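Local coordinates for protein SAHS4 (Ramazzottius varieornatus, PDB 5Z4G) that binds zinc ions and probably acts as a secreted, heat-soluble molecular shield that protects tardigrades when water is scarce, at residues T20-L25 and C110-E115; G57-L62 and T78-T83; K126-I131 and F145-V150. All coordinates share one frame; numbering follows the deposited sequence.

Interaction 1 (T20-L25 and C110-E115); sequences TGKPWL and CTEDGE
A lysine–glutamate salt bridge and a set of bridging waters join the loop ahead of strand 26-30 to the end of strand 104-113 and the turn after it, at the surface of this fatty-acid-binding-protein-like barrel. Lys22 NZ meets Glu112 OE2 at 2.7 Å on the syn side of the carboxylate, 17° out of its plane. The lysine chain runs extended from CG and bends at its last torsion (chi4 -45°), which turns NZ to the acid; the two side chains cross at about a right angle. The same OE2 lies in the plane of the Trp24 ring, at its edge, 3.7 Å from CZ2, with ring and carboxylate planes 84° apart. One water accepts from Trp24 NE1 and donates to both Glu112 OE2 and Gly114 O, so the indole N-H is satisfied through solvent; Glu115 O sits at the same ring's edge, 3.1 Å from CD1. Pro23 CD packs 3.7 Å from Glu115 CB, and a second water links Gly21 N to Glu115 OE2. A type I turn, Lys22 to Leu25, folds the loop here. Trp24 carries the contact into the barrel, meeting Tyr65 edge-to-face and touching Tyr74 of strand 74-79, Leu117 of strand 116-123 and Met93.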
ATOM      1  N   THR A  20       2.510 -22.380   3.982  1.00 25.05           N
ATOM      2  CA  THR A  20       2.705 -20.958   3.660  1.00 22.44           C
ATOM      3  C   THR A  20       1.643 -20.102   4.326  1.00 19.66           C
ATOM      4  O   THR A  20       0.478 -20.476   4.377  1.00 19.09           O
ATOM      5  CB  THR A  20       2.693 -20.687   2.132  1.00 25.57           C
ATOM      6  OG1 THR A  20       1.522 -21.263   1.540  1.00 28.29           O
ATOM      7  CG2 THR A  20       3.943 -21.255   1.447  1.00 29.14           C
ATOM      8  N   GLY A  21       2.057 -18.947   4.840  1.00 18.58           N
ATOM      9  CA  GLY A  21       1.130 -17.956   5.372  1.00 17.57           C
ATOM     10  C   GLY A  21       1.235 -16.681   4.569  1.00 15.39           C
ATOM     11  O   GLY A  21       2.332 -16.287   4.163  1.00 16.54           O
ATOM     12  N   LYS A  22       0.090 -16.045   4.331  1.00 13.28           N
ATOM     13  CA  LYS A  22       0.030 -14.727   3.684  1.00 11.79           C
ATOM     14  C   LYS A  22      -0.823 -13.822   4.582  1.00 10.41           C
ATOM     15  O   LYS A  22      -2.002 -13.532   4.279  1.00 11.80           O
ATOM     16  CB  LYS A  22      -0.520 -14.852   2.258  1.00 13.50           C
ATOM     17  CG  LYS A  22       0.376 -15.679   1.353  1.00 15.16           C
ATOM     18  CD  LYS A  22      -0.228 -15.956  -0.012  1.00 17.98           C
ATOM     19  CE  LYS A  22       0.517 -17.085  -0.724  1.00 21.35           C
ATOM     20  NZ  LYS A  22       2.009 -17.022  -0.685  1.00 22.52           N
ATOM     21  N   PRO A  23      -0.238 -13.383   5.716  1.00 10.39           N
ATOM     22  CA  PRO A  23      -1.058 -12.740   6.761  1.00 10.23           C
ATOM     23  C   PRO A  23      -1.541 -11.337   6.389  1.00 10.22           C
ATOM     24  O   PRO A  23      -2.362 -10.766   7.099  1.00 11.09           O
ATOM     25  CB  PRO A  23      -0.107 -12.682   7.968  1.00 11.36           C
ATOM     26  CG  PRO A  23       1.266 -12.692   7.362  1.00 11.21           C
ATOM     27  CD  PRO A  23       1.174 -13.523   6.126  1.00 11.36           C
ATOM     28  N   TRP A  24      -1.027 -10.796   5.286  1.00  9.84           N
ATOM     29  CA  TRP A  24      -1.489  -9.517   4.739  1.00  9.42           C
ATOM     30  C   TRP A  24      -2.842  -9.629   4.025  1.00  9.28           C
ATOM     31  O   TRP A  24      -3.479  -8.611   3.756  1.00 10.27           O
ATOM     32  CB  TRP A  24      -0.428  -8.905   3.804  1.00  9.86           C
ATOM     33  CG  TRP A  24       0.180  -9.887   2.875  1.00 10.18           C
ATOM     34  CD1 TRP A  24       1.305 -10.640   3.105  1.00 10.79           C
ATOM     35  CD2 TRP A  24      -0.288 -10.245   1.565  1.00 10.92           C
ATOM     36  NE1 TRP A  24       1.563 -11.446   2.026  1.00 11.45           N
ATOM     37  CE2 TRP A  24       0.616 -11.215   1.056  1.00 10.95           C
ATOM     38  CE3 TRP A  24      -1.363  -9.820   0.760  1.00 11.07           C
ATOM     39  CZ2 TRP A  24       0.458 -11.798  -0.208  1.00 11.94           C
ATOM     40  CZ3 TRP A  24      -1.516 -10.385  -0.509  1.00 12.14           C
ATOM     41  CH2 TRP A  24      -0.609 -11.369  -0.981  1.00 12.25           C
ATOM     42  N   LEU A  25      -3.263 -10.856   3.702  1.00  9.96           N
ATOM     43  CA  LEU A  25      -4.616 -11.065   3.177  1.00  9.91           C
ATOM     44  C   LEU A  25      -5.656 -10.713   4.228  1.00 10.64           C
ATOM     45  O   LEU A  25      -5.546 -11.111   5.394  1.00 13.43           O
ATOM     46  CB  LEU A  25      -4.819 -12.504   2.673  1.00 11.02           C
ATOM     47  CG  LEU A  25      -4.020 -12.961   1.449  1.00 12.44           C
ATOM     48  CD1 LEU A  25      -4.112 -14.469   1.311  1.00 14.49           C
ATOM     49  CD2 LEU A  25      -4.470 -12.277   0.157  1.00 12.79           C
ATOM     50  N   CYS A 110       4.594  -6.581  -7.653  1.00 11.31           N
ATOM     51  CA  CYS A 110       4.452  -7.187  -6.327  1.00 11.87           C
ATOM     52  C   CYS A 110       5.193  -8.504  -6.263  1.00 11.19           C
ATOM     53  O   CYS A 110       5.120  -9.304  -7.187  1.00 12.36           O
ATOM     54  CB  CYS A 110       2.989  -7.438  -6.000  1.00 12.97           C
ATOM     55  SG  CYS A 110       2.051  -5.922  -5.814  1.00 14.44           S
ATOM     56  N   THR A 111       5.912  -8.717  -5.161  1.00 11.72           N
ATOM     57  CA  THR A 111       6.582  -9.989  -4.903  1.00 12.36           C
ATOM     58  C   THR A 111       6.394 -10.352  -3.440  1.00 12.51           C
ATOM     59  O   THR A 111       5.863  -9.554  -2.647  1.00 12.12           O
ATOM     60  CB  THR A 111       8.093  -9.924  -5.222  1.00 13.80           C
ATOM     61  OG1 THR A 111       8.682  -8.820  -4.527  1.00 14.60           O
ATOM     62  CG2 THR A 111       8.352  -9.795  -6.735  1.00 15.84           C
ATOM     63  N   GLU A 112       6.849 -11.553  -3.076  1.00 13.60           N
ATOM     64  CA  GLU A 112       6.785 -12.034  -1.702  1.00 14.11           C
ATOM     65  C   GLU A 112       8.155 -12.389  -1.174  1.00 15.39           C
ATOM     66  O   GLU A 112       8.991 -12.915  -1.914  1.00 18.05           O
ATOM     67  CB  GLU A 112       5.875 -13.252  -1.613  1.00 14.61           C
ATOM     68  CG  GLU A 112       4.437 -12.964  -2.002  1.00 15.44           C
ATOM     69  CD  GLU A 112       3.588 -14.208  -2.011  1.00 17.40           C
ATOM     70  OE1 GLU A 112       3.601 -14.932  -3.028  1.00 18.72           O
ATOM     71  OE2 GLU A 112       2.893 -14.459  -1.003  1.00 18.32           O
ATOM     72  N   ASP A 113       8.387 -12.079   0.098  1.00 14.30           N
ATOM     73  CA  ASP A 113       9.556 -12.567   0.802  1.00 16.02           C
ATOM     74  C   ASP A 113       9.020 -13.233   2.056  1.00 15.06           C
ATOM     75  O   ASP A 113       8.696 -12.565   3.043  1.00 14.97           O
ATOM     76  CB  ASP A 113      10.530 -11.432   1.129  1.00 18.72           C
ATOM     77  CG  ASP A 113      11.800 -11.926   1.826  1.00 23.43           C
ATOM     78  OD1 ASP A 113      11.961 -13.152   2.015  1.00 26.53           O
ATOM     79  OD2 ASP A 113      12.643 -11.083   2.189  1.00 28.40           O
ATOM     80  N   GLY A 114       8.886 -14.552   1.986  1.00 14.50           N
ATOM     81  CA  GLY A 114       8.170 -15.300   3.015  1.00 14.36           C
ATOM     82  C   GLY A 114       6.762 -14.761   3.179  1.00 13.63           C
ATOM     83  O   GLY A 114       5.993 -14.689   2.217  1.00 14.61           O
ATOM     84  N   GLU A 115       6.456 -14.325   4.397  1.00 12.26           N
ATOM     85  CA  GLU A 115       5.129 -13.801   4.726  1.00 12.17           C
ATOM     86  C   GLU A 115       4.909 -12.324   4.389  1.00 11.81           C
ATOM     87  O   GLU A 115       3.803 -11.803   4.581  1.00 12.15           O
ATOM     88  CB  GLU A 115       4.831 -14.049   6.204  1.00 13.38           C
ATOM     89  CG  GLU A 115       4.681 -15.521   6.517  1.00 13.93           C
ATOM     90  CD  GLU A 115       4.113 -15.803   7.892  1.00 16.74           C
ATOM     91  OE1 GLU A 115       3.989 -14.877   8.725  1.00 19.18           O
ATOM     92  OE2 GLU A 115       3.796 -16.973   8.137  1.00 20.01           O
TER
HETATM   93  O   HOH W   1       4.636 -18.881   6.328  1.00 23.89           O
HETATM   94  O   HOH W   2       3.614 -17.185   1.704  1.00 38.10           O
HETATM   95  O   HOH W   3       3.515 -13.467   1.480  1.00 15.29           O

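Interaction 2 (G57-L62 and T78-T83); sequences GKQKTL and TSFPGT
Gln59 NE2 donates to two carbonyl oxygens: Pro81 O across the contact at 2.8 Å, from above that carbonyl's plane, and Lys60 O at 3.0 Å, on a lone pair and nearly straight at 170°. The type II turn Phe80 to Thr83 packs on the loop that leads into strand 62-66, the antiparallel neighbour of strand 74-79 in the FABP-like barrel, where Leu62 and Ser79 form a hydrogen-bonded pair. CG anti to the backbone N (chi1 -176°) and a bend at chi2 bring the Gln59 amide to the turn; both acceptors lie close to its plane, which fixes its rotation. Replacing the glutamine by an alanine here would remove both NE2 bonds and is likely to leave Pro81 O without its side-chain donor and the turn freer to shift against the loop. Phe80 O accepts from Thr83 N and OG1, the latter at 2.7 Å. On the face carrying Leu62 and Ser79, Leu62 CD1 touches Pro81 CG at 3.8 Å. Thr61 runs alongside Phe80; its OG1, bonded to Arg154, comes within 3.0 Å of Phe80 CE2, while its CG2 lies over one face of the ring, 4.1 Å from Phe80 CZ.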
ATOM      1  N   GLY A  57      -5.294  14.319   9.343  1.00 44.44           N
ATOM      2  CA  GLY A  57      -6.611  14.501   9.956  1.00 39.50           C
ATOM      3  C   GLY A  57      -7.312  13.211  10.338  1.00 38.12           C
ATOM      4  O   GLY A  57      -6.667  12.189  10.584  1.00 39.46           O
ATOM      5  N   LYS A  58      -8.642  13.267  10.378  1.00 36.33           N
ATOM      6  CA  LYS A  58      -9.472  12.118  10.756  1.00 35.41           C
ATOM      7  C   LYS A  58      -9.664  11.089   9.636  1.00 32.86           C
ATOM      8  O   LYS A  58     -10.260  10.037   9.871  1.00 33.43           O
ATOM      9  CB  LYS A  58     -10.834  12.585  11.289  1.00 40.26           C
ATOM     10  CG  LYS A  58     -10.808  13.045  12.743  1.00 42.69           C
ATOM     11  CD  LYS A  58     -12.208  13.258  13.308  1.00 47.77           C
ATOM     12  CE  LYS A  58     -12.683  14.695  13.138  1.00 50.23           C
ATOM     13  NZ  LYS A  58     -13.974  14.933  13.843  1.00 51.16           N
ATOM     14  N   GLN A  59      -9.144  11.383   8.441  1.00 29.70           N
ATOM     15  CA  GLN A  59      -9.342  10.541   7.256  1.00 27.23           C
ATOM     16  C   GLN A  59      -8.739   9.138   7.394  1.00 23.22           C
ATOM     17  O   GLN A  59      -7.533   8.982   7.559  1.00 25.40           O
ATOM     18  CB  GLN A  59      -8.800  11.238   5.996  1.00 29.18           C
ATOM     19  CG  GLN A  59      -9.051  10.478   4.696  1.00 29.82           C
ATOM     20  CD  GLN A  59     -10.530  10.302   4.400  1.00 31.75           C
ATOM     21  OE1 GLN A  59     -11.259  11.278   4.201  1.00 35.56           O
ATOM     22  NE2 GLN A  59     -10.982   9.058   4.380  1.00 30.71           N
ATOM     23  N   LYS A  60      -9.597   8.124   7.327  1.00 20.20           N
ATOM     24  CA  LYS A  60      -9.158   6.726   7.359  1.00 17.58           C
ATOM     25  C   LYS A  60      -8.819   6.187   5.976  1.00 15.61           C
ATOM     26  O   LYS A  60      -9.386   6.614   4.971  1.00 17.59           O
ATOM     27  CB  LYS A  60     -10.227   5.843   8.013  1.00 18.97           C
ATOM     28  CG  LYS A  60     -10.466   6.138   9.486  1.00 22.56           C
ATOM     29  CD  LYS A  60      -9.292   5.676  10.332  1.00 24.52           C
ATOM     30  CE  LYS A  60      -9.644   5.668  11.801  1.00 27.10           C
ATOM     31  NZ  LYS A  60      -8.491   5.182  12.602  1.00 28.75           N
ATOM     32  N   THR A  61      -7.887   5.242   5.948  1.00 13.40           N
ATOM     33  CA  THR A  61      -7.627   4.422   4.781  1.00 12.18           C
ATOM     34  C   THR A  61      -8.090   3.012   5.098  1.00 11.35           C
ATOM     35  O   THR A  61      -7.749   2.459   6.153  1.00 11.88           O
ATOM     36  CB  THR A  61      -6.111   4.371   4.457  1.00 13.52           C
ATOM     37  OG1 THR A  61      -5.610   5.692   4.235  1.00 15.16           O
ATOM     38  CG2 THR A  61      -5.807   3.507   3.229  1.00 14.39           C
ATOM     39  N   LEU A  62      -8.855   2.438   4.176  1.00 11.48           N
ATOM     40  CA  LEU A  62      -9.186   1.023   4.210  1.00 11.57           C
ATOM     41  C   LEU A  62      -8.416   0.311   3.111  1.00 11.73           C
ATOM     42  O   LEU A  62      -8.391   0.756   1.966  1.00 14.20           O
ATOM     43  CB  LEU A  62     -10.695   0.800   4.058  1.00 13.63           C
ATOM     44  CG  LEU A  62     -11.600   1.518   5.059  1.00 14.90           C
ATOM     45  CD1 LEU A  62     -13.054   1.149   4.808  1.00 17.51           C
ATOM     46  CD2 LEU A  62     -11.206   1.233   6.505  1.00 16.81           C
ATOM     47  N   THR A  78      -8.352  -0.191  -2.224  0.74 14.20           N
ATOM     48  CA  THR A  78      -8.158   0.833  -1.208  0.74 16.33           C
ATOM     49  C   THR A  78      -9.268   1.855  -1.330  0.74 17.65           C
ATOM     50  O   THR A  78      -9.731   2.171  -2.430  0.74 17.34           O
ATOM     51  CB  THR A  78      -6.795   1.559  -1.296  0.74 19.33           C
ATOM     52  OG1 THR A  78      -6.670   2.210  -2.562  0.74 21.34           O
ATOM     53  CG2 THR A  78      -5.648   0.604  -1.106  0.74 20.51           C
ATOM     54  N   SER A  79      -9.708   2.349  -0.187  1.00 18.89           N
ATOM     55  CA  SER A  79     -10.692   3.424  -0.155  1.00 22.62           C
ATOM     56  C   SER A  79     -10.372   4.378   0.969  1.00 24.01           C
ATOM     57  O   SER A  79      -9.734   4.003   1.958  1.00 22.18           O
ATOM     58  CB  SER A  79     -12.117   2.879  -0.035  1.00 27.72           C
ATOM     59  OG  SER A  79     -12.280   2.099   1.130  1.00 32.69           O
ATOM     60  N   PHE A  80     -10.804   5.618   0.784  1.00 26.76           N
ATOM     61  CA  PHE A  80     -10.647   6.654   1.774  1.00 28.10           C
ATOM     62  C   PHE A  80     -12.071   7.145   2.056  1.00 30.43           C
ATOM     63  O   PHE A  80     -12.521   8.105   1.422  1.00 30.80           O
ATOM     64  CB  PHE A  80      -9.733   7.771   1.234  1.00 30.64           C
ATOM     65  CG  PHE A  80      -8.299   7.344   1.009  1.00 31.33           C
ATOM     66  CD1 PHE A  80      -7.926   6.622  -0.133  1.00 34.49           C
ATOM     67  CD2 PHE A  80      -7.310   7.687   1.929  1.00 31.22           C
ATOM     68  CE1 PHE A  80      -6.607   6.236  -0.334  1.00 36.13           C
ATOM     69  CE2 PHE A  80      -5.987   7.314   1.724  1.00 31.77           C
ATOM     70  CZ  PHE A  80      -5.636   6.584   0.597  1.00 35.45           C
ATOM     71  N   PRO A  81     -12.797   6.467   2.991  1.00 30.84           N
ATOM     72  CA  PRO A  81     -14.209   6.773   3.288  1.00 34.58           C
ATOM     73  C   PRO A  81     -14.453   8.264   3.520  1.00 35.21           C
ATOM     74  O   PRO A  81     -13.786   8.878   4.358  1.00 35.95           O
ATOM     75  CB  PRO A  81     -14.487   5.978   4.570  1.00 35.58           C
ATOM     76  CG  PRO A  81     -13.511   4.866   4.543  1.00 33.90           C
ATOM     77  CD  PRO A  81     -12.278   5.411   3.886  1.00 31.00           C
ATOM     78  N   GLY A  82     -15.383   8.825   2.747  1.00 37.94           N
ATOM     79  CA  GLY A  82     -15.671  10.259   2.750  1.00 37.84           C
ATOM     80  C   GLY A  82     -15.225  10.971   1.482  1.00 39.84           C
ATOM     81  O   GLY A  82     -15.744  12.037   1.158  1.00 41.69           O
ATOM     82  N   THR A  83     -14.261  10.381   0.773  1.00 39.75           N
ATOM     83  CA  THR A  83     -13.680  10.958  -0.450  1.00 41.16           C
ATOM     84  C   THR A  83     -13.866  10.025  -1.662  1.00 42.01           C
ATOM     85  O   THR A  83     -14.375   8.908  -1.518  1.00 43.25           O
ATOM     86  CB  THR A  83     -12.172  11.272  -0.280  1.00 40.29           C
ATOM     87  OG1 THR A  83     -11.433  10.048  -0.182  1.00 41.58           O
ATOM     88  CG2 THR A  83     -11.896  12.144   0.947  1.00 43.49           C
TER
HETATM   89  O   HOH W   4     -12.399   8.352   7.387  1.00 31.76           O

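Interaction 3 (K126-I131 and F145-V150)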
ATOM      1  N   LYS A 126       8.302  11.482 -12.643  1.00 27.18           N
ATOM      2  CA  LYS A 126       8.967  12.139 -11.511  1.00 28.04           C
ATOM      3  C   LYS A 126      10.378  11.602 -11.243  1.00 27.36           C
ATOM      4  O   LYS A 126      11.076  12.105 -10.353  1.00 30.49           O
ATOM      5  CB  LYS A 126       8.115  11.995 -10.245  1.00 28.64           C
ATOM      6  CG  LYS A 126       6.856  12.846 -10.235  1.00 32.11           C
ATOM      7  CD  LYS A 126       6.127  12.720  -8.905  1.00 33.58           C
ATOM      8  CE  LYS A 126       4.990  13.726  -8.793  1.00 36.23           C
ATOM      9  NZ  LYS A 126       3.834  13.397  -9.675  1.00 35.14           N
ATOM     10  N   ASN A 127      10.789  10.585 -12.010  1.00 26.32           N
ATOM     11  CA  ASN A 127      12.056   9.863 -11.806  1.00 26.97           C
ATOM     12  C   ASN A 127      12.199   9.387 -10.348  1.00 24.86           C
ATOM     13  O   ASN A 127      13.255   9.536  -9.722  1.00 26.60           O
ATOM     14  CB  ASN A 127      13.264  10.702 -12.268  1.00 30.91           C
ATOM     15  CG  ASN A 127      14.546   9.892 -12.351  1.00 34.78           C
ATOM     16  OD1 ASN A 127      14.531   8.712 -12.707  1.00 36.74           O
ATOM     17  ND2 ASN A 127      15.669  10.527 -12.021  1.00 35.78           N
ATOM     18  N   GLN A 128      11.114   8.816  -9.821  1.00 20.96           N
ATOM     19  CA  GLN A 128      11.018   8.490  -8.403  1.00 20.46           C
ATOM     20  C   GLN A 128      10.530   7.066  -8.159  1.00 19.12           C
ATOM     21  O   GLN A 128       9.485   6.662  -8.672  1.00 21.70           O
ATOM     22  CB  GLN A 128      10.105   9.503  -7.704  1.00 23.30           C
ATOM     23  CG  GLN A 128      10.080   9.412  -6.184  1.00 24.58           C
ATOM     24  CD  GLN A 128       9.159  10.433  -5.538  1.00 26.16           C
ATOM     25  OE1 GLN A 128       8.666  11.368  -6.186  1.00 28.68           O
ATOM     26  NE2 GLN A 128       8.930  10.263  -4.245  1.00 24.98           N
ATOM     27  N   GLU A 129      11.297   6.306  -7.388  0.53 17.42           N
ATOM     28  CA  GLU A 129      10.894   4.955  -7.015  0.53 15.21           C
ATOM     29  C   GLU A 129      10.584   4.852  -5.529  0.53 14.06           C
ATOM     30  O   GLU A 129      11.166   5.568  -4.704  0.53 13.40           O
ATOM     31  CB  GLU A 129      11.929   3.908  -7.458  0.53 17.00           C
ATOM     32  CG  GLU A 129      13.278   3.994  -6.763  0.53 19.72           C
ATOM     33  CD  GLU A 129      14.232   2.865  -7.125  0.53 21.66           C
ATOM     34  OE1 GLU A 129      15.454   3.088  -7.025  0.53 22.31           O
ATOM     35  OE2 GLU A 129      13.780   1.759  -7.500  0.53 23.29           O
ATOM     36  N   THR A 130       9.645   3.966  -5.214  1.00 13.36           N
ATOM     37  CA  THR A 130       9.196   3.710  -3.849  1.00 13.18           C
ATOM     38  C   THR A 130       9.162   2.202  -3.674  1.00 11.77           C
ATOM     39  O   THR A 130       8.786   1.472  -4.601  1.00 13.79           O
ATOM     40  CB  THR A 130       7.794   4.324  -3.580  1.00 14.56           C
ATOM     41  OG1 THR A 130       7.842   5.730  -3.826  1.00 15.97           O
ATOM     42  CG2 THR A 130       7.321   4.107  -2.130  1.00 14.41           C
ATOM     43  N   ILE A 131       9.591   1.730  -2.505  0.68 11.03           N
ATOM     44  CA  ILE A 131       9.349   0.336  -2.114  0.68 11.25           C
ATOM     45  C   ILE A 131       8.465   0.324  -0.881  0.68 10.64           C
ATOM     46  O   ILE A 131       8.705   1.060   0.079  0.68 10.99           O
ATOM     47  CB  ILE A 131      10.651  -0.487  -1.928  0.68 13.38           C
ATOM     48  CG1 ILE A 131      11.410  -0.562  -3.267  0.68 14.35           C
ATOM     49  CG2 ILE A 131      10.327  -1.898  -1.421  0.68 13.77           C
ATOM     50  CD1 ILE A 131      12.771  -1.222  -3.215  0.68 16.70           C
ATOM     51  N   PHE A 145       7.248   2.204   3.954  1.00 13.51           N
ATOM     52  CA  PHE A 145       7.450   2.753   2.613  1.00 13.05           C
ATOM     53  C   PHE A 145       8.687   3.630   2.568  1.00 13.09           C
ATOM     54  O   PHE A 145       8.875   4.486   3.438  1.00 15.20           O
ATOM     55  CB  PHE A 145       6.206   3.504   2.099  1.00 15.40           C
ATOM     56  CG  PHE A 145       5.517   4.344   3.134  1.00 16.53           C
ATOM     57  CD1 PHE A 145       4.515   3.793   3.944  1.00 18.16           C
ATOM     58  CD2 PHE A 145       5.834   5.696   3.282  1.00 17.45           C
ATOM     59  CE1 PHE A 145       3.865   4.570   4.890  1.00 20.49           C
ATOM     60  CE2 PHE A 145       5.187   6.469   4.232  1.00 19.74           C
ATOM     61  CZ  PHE A 145       4.205   5.906   5.034  1.00 19.83           C
ATOM     62  N   THR A 146       9.520   3.404   1.555  1.00 11.26           N
ATOM     63  CA  THR A 146      10.774   4.137   1.402  1.00 12.04           C
ATOM     64  C   THR A 146      10.824   4.764   0.025  1.00 11.59           C
ATOM     65  O   THR A 146      10.580   4.081  -0.970  1.00 11.96           O
ATOM     66  CB  THR A 146      11.988   3.211   1.616  1.00 12.75           C
ATOM     67  OG1 THR A 146      11.870   2.575   2.896  1.00 14.97           O
ATOM     68  CG2 THR A 146      13.325   3.994   1.543  1.00 13.53           C
ATOM     69  N   SER A 147      11.153   6.053  -0.022  1.00 12.59           N
ATOM     70  CA  SER A 147      11.327   6.756  -1.286  1.00 14.10           C
ATOM     71  C   SER A 147      12.333   7.873  -1.104  1.00 14.95           C
ATOM     72  O   SER A 147      12.281   8.592  -0.100  1.00 16.20           O
ATOM     73  CB  SER A 147       9.993   7.319  -1.784  1.00 15.66           C
ATOM     74  OG  SER A 147      10.142   7.831  -3.093  1.00 16.33           O
ATOM     75  N   ASN A 148      13.249   8.008  -2.067  1.00 15.73           N
ATOM     76  CA  ASN A 148      14.299   9.048  -2.022  1.00 17.37           C
ATOM     77  C   ASN A 148      15.070   9.002  -0.702  1.00 16.47           C
ATOM     78  O   ASN A 148      15.447  10.046  -0.135  1.00 18.36           O
ATOM     79  CB  ASN A 148      13.706  10.452  -2.255  1.00 20.33           C
ATOM     80  CG  ASN A 148      13.243  10.678  -3.687  1.00 22.44           C
ATOM     81  OD1 ASN A 148      13.569   9.919  -4.601  1.00 22.43           O
ATOM     82  ND2 ASN A 148      12.477  11.744  -3.885  1.00 24.01           N
ATOM     83  N   GLY A 149      15.281   7.780  -0.214  1.00 16.28           N
ATOM     84  CA  GLY A 149      16.069   7.540   0.987  1.00 16.43           C
ATOM     85  C   GLY A 149      15.388   7.678   2.335  1.00 16.43           C
ATOM     86  O   GLY A 149      16.026   7.437   3.360  1.00 17.97           O
ATOM     87  N   VAL A 150      14.110   8.064   2.356  1.00 15.98           N
ATOM     88  CA  VAL A 150      13.392   8.236   3.633  1.00 16.24           C
ATOM     89  C   VAL A 150      12.289   7.207   3.783  1.00 15.19           C
ATOM     90  O   VAL A 150      11.560   6.925   2.830  1.00 14.66           O
ATOM     91  CB  VAL A 150      12.890   9.685   3.841  1.00 18.05           C
ATOM     92  CG1 VAL A 150      12.072   9.829   5.120  1.00 19.74           C
ATOM     93  CG2 VAL A 150      14.084  10.627   3.937  1.00 19.95           C
TER
HETATM   94  O   HOH W   5      14.499  10.364  -7.276  1.00 36.54           O
HETATM   95  O   HOH W   6      13.360   7.364  -5.847  1.00 22.38           O
HETATM   96  O   HOH W   7       9.947   0.140   2.657  1.00 24.43           O
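Ser147 OG sits between two partners on the neighbouring strand: it accepts from Gln128 NE2 and donates to Glu129 O, each at 3.0 Å. A chi1 of -172° swings the hydroxyl away from the serine's own N and across to strand 128-137, at the open end of the 128-137/140-147 hairpin. The Gln128 bond is nearly straight (170°) and lies in the plane of the amide, whereas the hydroxyl approaches Glu129 O from above the carbonyl plane. Gln128 reaches it on an extended chain, and its NE2 also donates to Ala45 O. Further along, regular antiparallel pairing follows: Ile131 N donates to Thr146 O, and Thr146 N to Ile131 O at 2.9 Å. Thr146 O also receives a CA-H...O contact from Thr130. A water donates to Ile131 O and lies 3.1 Å from Thr146 OG1, which is also bonded to Thr151 OG1.

Where the strands part, solvent takes over the bridging. Asn148 OD1 accepts from two waters, of which one donates to Asn127 O and the other accepts from Glu129 N at 2.8 Å, while ND2 is held by Ala44 O. The type I' turn Ser147 to Val150 is closed by backbone bonds in both directions between its end residues, and Asn127 and Gln128 form a G1 bulge opposite Ile123. Side-chain hydroxyl, amides and ordered waters thus stand in for ladder bonds at the open end of the hairpin, where the ladder stops, and the amides of Gln128 and Asn148 tie it to the end of helix 38-44 and the residue after it.

In the fold
All three contacts belong to one antiparallel sheet that curls into a barrel resembling the fatty-acid-binding proteins. Their centres lie 22 to 25 Å apart, and no two touch. Along the chain, interaction 2 falls between the two segments of interaction 1, and interaction 3 follows both. Interactions 2 and 3 join strands that are neighbours in the sheet, 62-66 with 74-79 and 128-137 with 140-147. Interaction 1 instead ties the loop before strand 26-30 to strand 104-113, far from it in the strand order, and so bridges across the barrel. Interaction 3 is away from both zinc sites, whereas the side chain of Thr83 in interaction 2 lies about 7 Å from a bound zinc ion.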